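Local structure of glycoside hydrolase family 43 (Halothermothrix orenii, 4QQS) at residues W184-E195 with Y210-S221. The protein is a thermostable five-bladed beta-propeller glycosidase with alpha-L-arabinofuranosidase activity, probably hydrolysing O-glycosyl bonds in the breakdown of xylan-type polysaccharides. Sequence-based numbering, arbitrary orientation.
Sequences WEGINDAWQWNE and YSANCYASPDYS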
loop_
_atom_site.group_PDB
_atom_site.type_symbol
_atom_site.label_atom_id
_atom_site.label_comp_id
_atom_site.label_asym_id
_atom_site.label_seq_id
_atom_site.Cartn_x
_atom_site.Cartn_y
_atom_site.Cartn_z
ATOM N N TRP A 184 4.976 17.951 -9.099
ATOM C CA TRP A 184 3.622 17.529 -8.719
ATOM C C TRP A 184 3.527 17.048 -7.267
ATOM O O TRP A 184 2.422 16.889 -6.763
ATOM C CB TRP A 184 3.079 16.431 -9.667
ATOM C CG TRP A 184 3.663 15.086 -9.419
ATOM C CD1 TRP A 184 4.872 14.629 -9.879
ATOM C CD2 TRP A 184 3.118 14.015 -8.631
ATOM N NE1 TRP A 184 5.109 13.358 -9.430
ATOM C CE2 TRP A 184 4.054 12.956 -8.661
ATOM C CE3 TRP A 184 1.945 13.844 -7.892
ATOM C CZ2 TRP A 184 3.828 11.744 -8.020
ATOM C CZ3 TRP A 184 1.751 12.643 -7.239
ATOM C CH2 TRP A 184 2.677 11.612 -7.313
ATOM N N GLU A 185 4.675 16.825 -6.620
ATOM C CA GLU A 185 4.737 16.223 -5.284
ATOM C C GLU A 185 4.804 17.243 -4.159
ATOM O O GLU A 185 5.179 16.896 -3.043
ATOM C CB GLU A 185 5.955 15.309 -5.175
ATOM C CG GLU A 185 5.944 14.228 -6.217
ATOM C CD GLU A 185 7.166 13.338 -6.174
ATOM O OE1 GLU A 185 8.330 13.791 -6.249
ATOM O OE2 GLU A 185 6.982 12.129 -6.044
ATOM N N GLY A 186 4.461 18.495 -4.425
ATOM C CA GLY A 186 4.350 19.473 -3.354
ATOM C C GLY A 186 5.674 19.852 -2.731
ATOM O O GLY A 186 5.787 20.001 -1.512
ATOM N N ILE A 187 6.669 20.050 -3.580
ATOM C CA ILE A 187 8.027 20.261 -3.117
ATOM C C ILE A 187 8.301 21.668 -2.586
ATOM O O ILE A 187 9.420 21.940 -2.162
ATOM C CB ILE A 187 9.046 19.881 -4.205
ATOM C CG1 ILE A 187 8.742 20.618 -5.523
ATOM C CG2 ILE A 187 9.054 18.369 -4.380
ATOM C CD1 ILE A 187 9.819 20.517 -6.573
ATOM N N ASN A 188 7.293 22.543 -2.576
ATOM C CA ASN A 188 7.404 23.850 -1.916
ATOM C C ASN A 188 6.621 23.926 -0.601
ATOM O O ASN A 188 6.502 25.003 -0.009
ATOM C CB ASN A 188 6.951 24.971 -2.855
ATOM C CG ASN A 188 7.824 25.078 -4.087
ATOM O OD1 ASN A 188 9.048 24.995 -4.001
ATOM N ND2 ASN A 188 7.199 25.242 -5.241
ATOM N N ASP A 189 6.122 22.777 -0.143
ATOM C CA ASP A 189 5.349 22.675 1.095
ATOM C C ASP A 189 6.253 22.359 2.306
ATOM O O ASP A 189 7.319 21.747 2.178
ATOM C CB ASP A 189 4.290 21.553 1.001
ATOM C CG ASP A 189 3.233 21.796 -0.069
ATOM O OD1 ASP A 189 2.969 22.972 -0.375
ATOM O OD2 ASP A 189 2.658 20.804 -0.593
ATOM N N ALA A 190 5.780 22.709 3.496
ATOM C CA ALA A 190 6.518 22.434 4.730
ATOM C C ALA A 190 6.535 20.952 5.128
ATOM O O ALA A 190 7.426 20.515 5.867
ATOM C CB ALA A 190 5.928 23.264 5.870
ATOM N N TRP A 191 5.508 20.237 4.672
ATOM C CA TRP A 191 5.362 18.801 4.863
ATOM C C TRP A 191 5.272 18.200 3.474
ATOM O O TRP A 191 4.514 18.706 2.630
ATOM C CB TRP A 191 4.083 18.504 5.661
ATOM C CG TRP A 191 4.189 18.898 7.097
ATOM C CD1 TRP A 191 4.170 20.163 7.605
ATOM C CD2 TRP A 191 4.346 18.018 8.216
ATOM N NE1 TRP A 191 4.325 20.125 8.966
ATOM C CE2 TRP A 191 4.439 18.820 9.370
ATOM C CE3 TRP A 191 4.422 16.631 8.354
ATOM C CZ2 TRP A 191 4.615 18.279 10.648
ATOM C CZ3 TRP A 191 4.592 16.102 9.618
ATOM C CH2 TRP A 191 4.695 16.919 10.742
ATOM N N GLN A 192 6.013 17.120 3.236
ATOM C CA GLN A 192 6.090 16.497 1.911
ATOM C C GLN A 192 6.127 14.990 2.058
ATOM O O GLN A 192 6.755 14.462 2.981
ATOM C CB GLN A 192 7.344 16.961 1.166
ATOM C CG GLN A 192 7.424 18.468 0.990
ATOM C CD GLN A 192 8.640 18.915 0.239
ATOM O OE1 GLN A 192 9.270 18.131 -0.467
ATOM N NE2 GLN A 192 8.951 20.203 0.349
ATOM N N TRP A 193 5.458 14.293 1.145
ATOM C CA TRP A 193 5.328 12.847 1.234
ATOM C C TRP A 193 5.640 12.100 -0.047
ATOM O O TRP A 193 5.126 12.440 -1.113
ATOM C CB TRP A 193 3.886 12.454 1.580
ATOM C CG TRP A 193 3.355 12.957 2.868
ATOM C CD1 TRP A 193 3.300 12.299 4.046
ATOM C CD2 TRP A 193 2.743 14.245 3.092
ATOM N NE1 TRP A 193 2.685 13.090 4.989
ATOM C CE2 TRP A 193 2.345 14.294 4.428
ATOM C CE3 TRP A 193 2.492 15.356 2.269
ATOM C CZ2 TRP A 193 1.722 15.421 4.978
ATOM C CZ3 TRP A 193 1.869 16.458 2.802
ATOM C CH2 TRP A 193 1.502 16.486 4.144
ATOM N N ASN A 194 6.427 11.033 0.095
ATOM C CA ASN A 194 6.346 9.875 -0.794
ATOM C C ASN A 194 6.052 8.696 0.129
ATOM O O ASN A 194 6.832 8.420 1.056
ATOM C CB ASN A 194 7.649 9.579 -1.549
ATOM C CG ASN A 194 7.952 10.488 -2.748
ATOM O OD1 ASN A 194 9.009 10.323 -3.352
ATOM N ND2 ASN A 194 7.064 11.410 -3.107
ATOM N N GLU A 195 4.934 8.015 -0.106
ATOM C CA GLU A 195 4.543 6.934 0.786
ATOM C C GLU A 195 3.800 5.859 0.009
ATOM O O GLU A 195 3.654 5.932 -1.203
ATOM C CB GLU A 195 3.763 7.464 1.997
ATOM C CG GLU A 195 2.436 8.092 1.631
ATOM C CD GLU A 195 1.690 8.726 2.814
ATOM O OE1 GLU A 195 2.197 8.726 3.953
ATOM O OE2 GLU A 195 0.563 9.222 2.597
ATOM N N TYR A 210 3.673 4.727 -5.957
ATOM C CA TYR A 210 3.747 5.390 -4.659
ATOM C C TYR A 210 2.787 6.570 -4.701
ATOM O O TYR A 210 2.333 6.984 -5.771
ATOM C CB TYR A 210 5.186 5.851 -4.333
ATOM C CG TYR A 210 5.652 6.954 -5.243
ATOM C CD1 TYR A 210 6.221 6.691 -6.477
ATOM C CD2 TYR A 210 5.478 8.287 -4.889
ATOM C CE1 TYR A 210 6.594 7.715 -7.322
ATOM C CE2 TYR A 210 5.846 9.310 -5.735
ATOM C CZ TYR A 210 6.414 9.024 -6.949
ATOM O OH TYR A 210 6.820 10.014 -7.821
ATOM N N SER A 211 2.512 7.123 -3.525
ATOM C CA SER A 211 1.626 8.267 -3.392
ATOM C C SER A 211 2.365 9.486 -2.865
ATOM O O SER A 211 3.340 9.366 -2.104
ATOM C CB SER A 211 0.480 7.924 -2.444
ATOM O OG SER A 211 -0.290 6.846 -2.962
ATOM N N ALA A 212 1.901 10.666 -3.265
ATOM C CA ALA A 212 2.486 11.917 -2.802
ATOM C C ALA A 212 1.382 12.929 -2.519
ATOM O O ALA A 212 0.227 12.725 -2.900
ATOM C CB ALA A 212 3.471 12.480 -3.838
ATOM N N ASN A 213 1.789 14.041 -1.902
ATOM C CA ASN A 213 0.897 15.051 -1.341
ATOM C C ASN A 213 0.199 14.524 -0.098
ATOM O O ASN A 213 0.465 13.400 0.332
ATOM C CB ASN A 213 -0.040 15.635 -2.403
ATOM C CG ASN A 213 0.746 16.239 -3.545
ATOM O OD1 ASN A 213 1.498 17.196 -3.344
ATOM N ND2 ASN A 213 0.645 15.657 -4.723
ATOM N N CYS A 214 -0.618 15.364 0.524
ATOM C CA CYS A 214 -1.229 15.019 1.798
ATOM C C CYS A 214 -2.442 14.115 1.594
ATOM O O CYS A 214 -3.304 14.417 0.771
ATOM C CB CYS A 214 -1.666 16.291 2.522
ATOM S SG CYS A 214 -2.389 15.998 4.140
ATOM N N TYR A 215 -2.531 13.034 2.372
ATOM C CA TYR A 215 -3.662 12.108 2.268
ATOM C C TYR A 215 -5.021 12.797 2.423
ATOM O O TYR A 215 -6.011 12.308 1.898
ATOM C CB TYR A 215 -3.571 10.985 3.311
ATOM C CG TYR A 215 -4.050 11.434 4.661
ATOM C CD1 TYR A 215 -5.353 11.182 5.086
ATOM C CD2 TYR A 215 -3.234 12.172 5.483
ATOM C CE1 TYR A 215 -5.817 11.642 6.293
ATOM C CE2 TYR A 215 -3.686 12.640 6.705
ATOM C CZ TYR A 215 -4.979 12.373 7.099
ATOM O OH TYR A 215 -5.453 12.834 8.299
ATOM N N ALA A 216 -5.072 13.916 3.151
ATOM C CA ALA A 216 -6.317 14.623 3.432
ATOM C C ALA A 216 -6.639 15.695 2.394
ATOM O O ALA A 216 -7.612 16.422 2.550
ATOM C CB ALA A 216 -6.257 15.229 4.828
ATOM N N SER A 217 -5.833 15.783 1.335
ATOM C CA SER A 217 -6.043 16.731 0.245
ATOM C C SER A 217 -6.564 16.028 -1.003
ATOM O O SER A 217 -6.177 14.891 -1.265
ATOM C CB SER A 217 -4.715 17.403 -0.100
ATOM O OG SER A 217 -4.804 18.149 -1.298
ATOM N N PRO A 218 -7.400 16.708 -1.807
ATOM C CA PRO A 218 -7.793 16.133 -3.099
ATOM C C PRO A 218 -6.586 15.823 -3.984
ATOM O O PRO A 218 -6.698 14.983 -4.874
ATOM C CB PRO A 218 -8.675 17.224 -3.715
ATOM C CG PRO A 218 -9.135 17.996 -2.561
ATOM C CD PRO A 218 -8.038 18.009 -1.578
ATOM N N ASP A 219 -5.457 16.480 -3.728
ATOM C CA ASP A 219 -4.264 16.319 -4.543
ATOM C C ASP A 219 -3.420 15.092 -4.203
ATOM O O ASP A 219 -2.407 14.865 -4.859
ATOM C CB ASP A 219 -3.416 17.585 -4.491
ATOM C CG ASP A 219 -4.114 18.756 -5.146
ATOM O OD1 ASP A 219 -4.684 18.569 -6.246
ATOM O OD2 ASP A 219 -4.108 19.851 -4.542
ATOM N N TYR A 220 -3.825 14.307 -3.205
ATOM C CA TYR A 220 -3.203 13.001 -3.008
ATOM C C TYR A 220 -3.306 12.261 -4.336
ATOM O O TYR A 220 -4.354 12.276 -4.978
ATOM C CB TYR A 220 -3.894 12.234 -1.898
ATOM C CG TYR A 220 -3.087 11.141 -1.241
ATOM C CD1 TYR A 220 -1.877 11.418 -0.632
ATOM C CD2 TYR A 220 -3.565 9.843 -1.177
ATOM C CE1 TYR A 220 -1.167 10.428 0.043
ATOM C CE2 TYR A 220 -2.873 8.847 -0.510
ATOM C CZ TYR A 220 -1.685 9.144 0.107
ATOM O OH TYR A 220 -1.043 8.127 0.784
ATOM N N SER A 221 -2.210 11.653 -4.780
ATOM C CA SER A 221 -2.184 11.048 -6.105
ATOM C C SER A 221 -1.020 10.076 -6.212
ATOM O O SER A 221 -0.118 10.069 -5.359
ATOM C CB SER A 221 -2.139 12.121 -7.194
ATOM O OG SER A 221 -1.360 13.246 -6.817
HETATM O O HOH W 1 4.045 15.819 -0.819
HETATM O O HOH W 2 1.391 18.707 -1.140
HETATM O O HOH W 3 -0.057 11.885 3.383
#
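Tyr220 OH donates to Glu195 OE2 over 2.7 Å, reaching that oxygen on the anti side, 30° out of the carboxylate plane, with the phenol ring turned 80° from that plane. Glu195, the predicted proton donor, gets there with an extended chain whose CG sits between backbone N and carbonyl carbon (chi1 65°). A water also donates to OE2, and Asp126, the predicted pKa modulator, lies close by; Tyr220 thus probably helps to fix the rotation of the carboxylate. The main chain of Glu195 is held by the Glu195–Ser211 hydrogen-bonded antiparallel pair, in which Ser211 N meets Glu195 O almost straight at 2.8 Å.

On the sheet face bearing Asn194 and Ala212, Glu185 OE2 is gripped from both faces of its carboxylate: Tyr210 OH donates from one (2.8 Å), Asn194 ND2 from the other (3.0 Å). Lys236 forms a salt bridge with Glu185 OE1 and a hydrogen bond with Asn194 OD1. An alanine in place of Asn194 would probably cost Glu185 OE2 the donor on one face of its carboxylate and leave Lys236 without its amide acceptor. Farther out, Asn213 ND2 bonds Trp184 O at 3.0 Å, with that oxygen in the plane of the Asn213 amide, tying the turn at Trp184, ahead of strand 191-202, to the residue that follows strand 205-212.

Packing completes the join. Trp184 lays CH2 against Ala212 CB (3.7 Å) and turns its edge to Tyr210 OH and Ser221 OG, while Cys214 CA makes a CH-pi contact over the six-membered ring of Trp193, 3.8 Å from its centroid.

These residues belong to the hairpin of strands 191-202 and 205-212, within one blade of the five-bladed propeller; strand 153-162 flanks it beside 191-202, and strand 221-227 pairs with 205-212 on the other side.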